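PDB 4LSB: lyase/mutase from Burkholderia cenocepacia, which is a lyase/mutase-type enzyme of the TIM-barrel clan, built on a parallel beta-barrel core, that binds a magnesium ion. Local coordinates for residues Ala59-Ser64 and Leu78-Asp83. Numbering follows the deposited sequence.
Sequences AGYAFS and LDHIAD
Between 59-64 and 78-83, Tyr61 and His80 are the only residues that touch, in a T-shaped (edge-to-face) pair where an edge of the tyrosine ring is directed at a face of the imidazole. The centroids lie 4.4 Å apart and the planes meet at 55°, well short of a perpendicular T. Tyr61 CD1 stands almost over the middle of the imidazole, 3.3 Å from His80 ND1, and the neighbouring Tyr61 CE1 reaches the base of the same ring at 3.7 Å from His80 CG. The two side chains run past one another in opposite directions: the root of the tyrosine lies beside the far end of the histidine, with Tyr61 CB 3.9 Å from His80 NE2, while Tyr61 CE1 comes within 3.8 Å of His80 CB. No hydrogen bond links the two segments, so ring packing carries the contact.

Each ring is carried into the gap between the helices by the same first torsion, with CG trans to the backbone N (chi1 176° for Tyr61 and 180° for His80). The rings thereby span the space between backbones whose nearest CA atoms, those of Tyr61 and His80, are 8.4 Å apart. Within helix 58-64, the Ser64 hydroxyl donates to the backbone carbonyl of Tyr61, with Ser64 OG 2.7 Å from Tyr61 O.

The pair joins helices 58-64 and 74-88, which lie between successive strands 54-55 and 92-95 of a TIM-type (beta/alpha) barrel. The Tyr61 side chain lies about 9 Å from the magnesium ion, whose site includes Ser58 and Glu97. Elsewhere on these helices, Phe63 packs on helix 244-263 and on Ile278 of the second subunit, while Ile81 touches Ala117 and Ala119, in the loop between helix 104-116 and strand 121-125.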
ATOM      1  N   ALA B  59       6.959  -8.009   6.947  1.00 20.30           N
ATOM      2  CA  ALA B  59       7.423  -6.642   7.170  1.00 20.40           C
ATOM      3  C   ALA B  59       6.669  -5.601   6.353  1.00 21.99           C
ATOM      4  O   ALA B  59       6.272  -4.549   6.898  1.00 20.27           O
ATOM      5  CB  ALA B  59       8.888  -6.505   6.834  1.00 21.76           C
ATOM      6  N   GLY B  60       6.504  -5.884   5.053  1.00 20.28           N
ATOM      7  CA  GLY B  60       5.755  -4.983   4.150  1.00 20.11           C
ATOM      8  C   GLY B  60       4.319  -4.836   4.584  1.00 19.79           C
ATOM      9  O   GLY B  60       3.728  -3.729   4.606  1.00 18.68           O
ATOM     10  N   TYR B  61       3.745  -5.966   4.996  1.00 19.49           N
ATOM     11  CA  TYR B  61       2.390  -5.974   5.478  1.00 20.62           C
ATOM     12  C   TYR B  61       2.236  -5.105   6.702  1.00 20.55           C
ATOM     13  O   TYR B  61       1.301  -4.322   6.772  1.00 20.04           O
ATOM     14  CB  TYR B  61       1.912  -7.410   5.783  1.00 22.74           C
ATOM     15  CG  TYR B  61       0.513  -7.495   6.391  1.00 24.19           C
ATOM     16  CD1 TYR B  61      -0.600  -7.526   5.590  1.00 25.38           C
ATOM     17  CD2 TYR B  61       0.325  -7.532   7.778  1.00 27.44           C
ATOM     18  CE1 TYR B  61      -1.877  -7.602   6.126  1.00 26.87           C
ATOM     19  CE2 TYR B  61      -0.951  -7.586   8.330  1.00 27.87           C
ATOM     20  CZ  TYR B  61      -2.048  -7.632   7.492  1.00 29.67           C
ATOM     21  OH  TYR B  61      -3.335  -7.716   8.022  1.00 32.08           O
ATOM     22  N   ALA B  62       3.152  -5.264   7.653  1.00 20.54           N
ATOM     23  CA  ALA B  62       3.155  -4.492   8.869  1.00 20.27           C
ATOM     24  C   ALA B  62       3.274  -3.021   8.569  1.00 20.18           C
ATOM     25  O   ALA B  62       2.487  -2.265   9.106  1.00 19.70           O
ATOM     26  CB  ALA B  62       4.270  -4.943   9.790  1.00 20.02           C
ATOM     27  N   PHE B  63       4.241  -2.609   7.737  1.00 19.64           N
ATOM     28  CA  PHE B  63       4.403  -1.199   7.403  1.00 19.21           C
ATOM     29  C   PHE B  63       3.113  -0.601   6.833  1.00 18.92           C
ATOM     30  O   PHE B  63       2.757   0.541   7.196  1.00 19.19           O
ATOM     31  CB  PHE B  63       5.573  -0.945   6.427  1.00 19.55           C
ATOM     32  CG  PHE B  63       6.889  -1.525   6.883  1.00 20.74           C
ATOM     33  CD1 PHE B  63       7.165  -1.681   8.243  1.00 21.09           C
ATOM     34  CD2 PHE B  63       7.840  -1.910   5.962  1.00 21.11           C
ATOM     35  CE1 PHE B  63       8.374  -2.229   8.637  1.00 22.38           C
ATOM     36  CE2 PHE B  63       9.022  -2.483   6.344  1.00 22.33           C
ATOM     37  CZ  PHE B  63       9.285  -2.631   7.711  1.00 22.53           C
ATOM     38  N   SER B  64       2.385  -1.365   6.030  1.00 19.46           N
ATOM     39  CA  SER B  64       1.108  -0.869   5.488  1.00 20.23           C
ATOM     40  C   SER B  64       0.112  -0.582   6.594  1.00 20.82           C
ATOM     41  O   SER B  64      -0.723   0.315   6.476  1.00 18.94           O
ATOM     42  CB  SER B  64       0.500  -1.817   4.432  1.00 20.86           C
ATOM     43  OG  SER B  64      -0.161  -2.947   5.014  1.00 21.19           O
ATOM     44  N   LEU B  78      -3.426 -15.065   7.330  1.00 21.71           N
ATOM     45  CA  LEU B  78      -4.190 -15.981   6.490  1.00 21.35           C
ATOM     46  C   LEU B  78      -5.117 -15.225   5.540  1.00 19.90           C
ATOM     47  O   LEU B  78      -5.244 -15.580   4.369  1.00 19.56           O
ATOM     48  CB  LEU B  78      -4.957 -16.997   7.339  1.00 21.91           C
ATOM     49  CG  LEU B  78      -4.093 -18.016   8.099  1.00 23.05           C
ATOM     50  CD1 LEU B  78      -5.020 -18.854   8.988  1.00 24.78           C
ATOM     51  CD2 LEU B  78      -3.347 -18.941   7.157  1.00 22.59           C
ATOM     52  N   ASP B  79      -5.795 -14.192   6.045  1.00 20.82           N
ATOM     53  CA  ASP B  79      -6.586 -13.328   5.198  1.00 21.17           C
ATOM     54  C   ASP B  79      -5.724 -12.680   4.101  1.00 20.83           C
ATOM     55  O   ASP B  79      -6.161 -12.601   2.940  1.00 20.08           O
ATOM     56  CB  ASP B  79      -7.307 -12.228   6.012  1.00 22.67           C
ATOM     57  CG  ASP B  79      -8.459 -12.773   6.845  1.00 25.65           C
ATOM     58  OD1 ASP B  79      -9.039 -13.819   6.494  1.00 25.88           O
ATOM     59  OD2 ASP B  79      -8.785 -12.137   7.868  1.00 26.22           O
ATOM     60  N   HIS B  80      -4.535 -12.225   4.499  1.00 19.48           N
ATOM     61  CA  HIS B  80      -3.584 -11.523   3.607  1.00 19.87           C
ATOM     62  C   HIS B  80      -3.122 -12.483   2.505  1.00 18.96           C
ATOM     63  O   HIS B  80      -3.128 -12.151   1.312  1.00 19.63           O
ATOM     64  CB  HIS B  80      -2.412 -10.982   4.440  1.00 20.50           C
ATOM     65  CG  HIS B  80      -1.352 -10.244   3.656  1.00 20.56           C
ATOM     66  ND1 HIS B  80      -1.610  -9.111   2.918  1.00 23.08           N
ATOM     67  CD2 HIS B  80      -0.019 -10.463   3.545  1.00 20.25           C
ATOM     68  CE1 HIS B  80      -0.486  -8.672   2.373  1.00 20.92           C
ATOM     69  NE2 HIS B  80       0.496  -9.466   2.756  1.00 19.76           N
ATOM     70  N   ILE B  81      -2.767 -13.690   2.885  1.00 17.79           N
ATOM     71  CA  ILE B  81      -2.393 -14.691   1.885  1.00 17.29           C
ATOM     72  C   ILE B  81      -3.509 -14.859   0.874  1.00 17.76           C
ATOM     73  O   ILE B  81      -3.273 -14.816  -0.345  1.00 17.72           O
ATOM     74  CB  ILE B  81      -2.113 -16.043   2.525  1.00 18.64           C
ATOM     75  CG1 ILE B  81      -0.831 -15.984   3.329  1.00 19.20           C
ATOM     76  CG2 ILE B  81      -2.027 -17.103   1.447  1.00 18.37           C
ATOM     77  CD1 ILE B  81      -0.704 -17.170   4.283  1.00 20.34           C
ATOM     78  N   ALA B  82      -4.744 -15.073   1.345  1.00 18.21           N
ATOM     79  CA  ALA B  82      -5.870 -15.234   0.419  1.00 19.28           C
ATOM     80  C   ALA B  82      -6.055 -14.012  -0.520  1.00 18.68           C
ATOM     81  O   ALA B  82      -6.454 -14.169  -1.707  1.00 18.28           O
ATOM     82  CB  ALA B  82      -7.171 -15.518   1.191  1.00 20.51           C
ATOM     83  N   ASP B  83      -5.824 -12.829   0.016  1.00 20.24           N
ATOM     84  CA  ASP B  83      -5.972 -11.602  -0.779  1.00 21.36           C
ATOM     85  C   ASP B  83      -4.947 -11.609  -1.904  1.00 19.36           C
ATOM     86  O   ASP B  83      -5.259 -11.225  -2.994  1.00 18.12           O
ATOM     87  CB  ASP B  83      -5.708 -10.321   0.040  1.00 23.08           C
ATOM     88  CG  ASP B  83      -6.879  -9.910   0.906  1.00 26.97           C
ATOM     89  OD1 ASP B  83      -8.003 -10.428   0.722  1.00 27.71           O
ATOM     90  OD2 ASP B  83      -6.632  -9.072   1.805  1.00 32.37           O
TER